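Local coordinates for protein DyP2 (Amycolatopsis sp. ATCC 39116, PDB 4G2C) that probably oxidises dyes and other substrates with hydrogen peroxide, using a bound haem, as a dye-decolorizing peroxidase, at residues V117-H122 and F483-A488. Sequence-based numbering, arbitrary orientation.
Sequences VGLTAH and FMPSLA
The Pro485 ring meets segment 117-122 through CG and CD: CG lies 4.2 Å from Leu119 CD1, the two side chains crossing at about a right angle, while CD rests 3.5 Å from Val117 O. The Phe483 ring, its CG anti to the backbone N (chi1 -175°), is carried away from the opposing strand and packs edge-to-face with Tyr270. Leu119, Phe483 and Pro485 all touch Tyr124 of helix 121-127. Leu119 and Phe483 form a single antiparallel hydrogen-bonded pair. Leu119 N donates almost straight (165°) to Phe483 O at 2.9 Å, standing 32° off the carbonyl plane; the return bond, Phe483 N to Leu119 O, is 2.8 Å long but more bent. Met484 folds back at chi2 and chi3, placing its methyl CE very close to Gly118 CA (3.2 Å), a tight fit. With an alanine at Met484, SD and CE are gone, and Gly118 CA would probably be left without that apolar cover, with a gap opening beside it. Val117 O accepts a CA-H...O contact from Met484 CA (3.4 Å) and a hydrogen bond from Gln55, which also binds Pro485 O. Strand 114-119, at the edge of one antiparallel sheet, is thus tied to strand 474-484 of another; this buried junction rests mainly on main-chain atoms, with Leu119, Met484 and Pro485 packing around them.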
# COMPACT_ATOMS: atom_id res chain seq x y z
N VAL A 117 12.88 8.58 -5.46
CA VAL A 117 13.95 7.82 -6.06
C VAL A 117 14.25 6.55 -5.26
O VAL A 117 14.62 6.61 -4.08
CB VAL A 117 15.22 8.69 -6.21
CG1 VAL A 117 16.40 7.85 -6.76
CG2 VAL A 117 14.96 9.91 -7.10
N GLY A 118 14.10 5.39 -5.90
CA GLY A 118 14.51 4.14 -5.28
C GLY A 118 15.55 3.39 -6.10
O GLY A 118 15.55 3.49 -7.33
N LEU A 119 16.41 2.64 -5.42
CA LEU A 119 17.41 1.78 -6.04
C LEU A 119 17.22 0.31 -5.69
O LEU A 119 16.92 -0.02 -4.55
CB LEU A 119 18.80 2.21 -5.57
CG LEU A 119 19.21 3.64 -5.91
CD1 LEU A 119 20.43 4.04 -5.12
CD2 LEU A 119 19.45 3.74 -7.40
N THR A 120 17.43 -0.57 -6.67
CA THR A 120 17.35 -2.01 -6.43
C THR A 120 18.70 -2.51 -5.99
O THR A 120 19.71 -1.82 -6.16
CB THR A 120 16.97 -2.80 -7.70
OG1 THR A 120 18.03 -2.67 -8.67
CG2 THR A 120 15.66 -2.28 -8.29
N ALA A 121 18.75 -3.72 -5.44
CA ALA A 121 20.03 -4.32 -5.08
C ALA A 121 20.94 -4.34 -6.30
O ALA A 121 22.14 -4.03 -6.21
CB ALA A 121 19.85 -5.73 -4.52
N HIS A 122 20.38 -4.70 -7.45
CA HIS A 122 21.18 -4.71 -8.66
C HIS A 122 21.71 -3.33 -8.98
O HIS A 122 22.83 -3.18 -9.44
CB HIS A 122 20.41 -5.27 -9.85
CG HIS A 122 21.28 -5.52 -11.04
ND1 HIS A 122 21.61 -4.53 -11.94
CD2 HIS A 122 21.93 -6.63 -11.45
CE1 HIS A 122 22.42 -5.03 -12.86
NE2 HIS A 122 22.63 -6.31 -12.58
N PHE A 483 15.05 0.48 -2.46
CA PHE A 483 15.32 1.20 -1.24
C PHE A 483 15.29 2.68 -1.62
O PHE A 483 15.98 3.08 -2.56
CB PHE A 483 16.69 0.80 -0.70
CG PHE A 483 17.04 1.40 0.63
CD1 PHE A 483 16.44 0.94 1.79
CD2 PHE A 483 17.98 2.41 0.72
CE1 PHE A 483 16.76 1.49 3.03
CE2 PHE A 483 18.32 2.96 1.96
CZ PHE A 483 17.71 2.50 3.12
N MET A 484 14.49 3.49 -0.93
CA MET A 484 14.64 4.94 -1.09
C MET A 484 15.71 5.41 -0.11
O MET A 484 15.51 5.41 1.10
CB MET A 484 13.34 5.72 -0.86
CG MET A 484 12.05 5.04 -1.24
SD MET A 484 11.79 4.47 -2.93
CE MET A 484 12.70 2.94 -2.92
N PRO A 485 16.87 5.80 -0.64
CA PRO A 485 17.98 6.25 0.21
C PRO A 485 17.80 7.69 0.65
O PRO A 485 16.90 8.39 0.19
CB PRO A 485 19.19 6.14 -0.71
CG PRO A 485 18.63 6.30 -2.08
CD PRO A 485 17.27 5.68 -2.05
N SER A 486 18.65 8.11 1.58
CA SER A 486 18.60 9.47 2.10
C SER A 486 19.04 10.45 1.03
O SER A 486 19.80 10.09 0.11
CB SER A 486 19.50 9.58 3.32
OG SER A 486 20.86 9.40 2.93
N LEU A 487 18.60 11.70 1.16
CA LEU A 487 19.02 12.76 0.24
C LEU A 487 20.53 13.00 0.27
O LEU A 487 21.14 13.22 -0.77
CB LEU A 487 18.28 14.07 0.52
CG LEU A 487 16.75 14.02 0.33
CD1 LEU A 487 16.12 15.40 0.59
CD2 LEU A 487 16.37 13.48 -1.03
N ALA A 488 21.13 12.95 1.46
CA ALA A 488 22.57 13.12 1.61
C ALA A 488 23.35 12.04 0.84
O ALA A 488 24.41 12.31 0.28
CB ALA A 488 22.97 13.14 3.09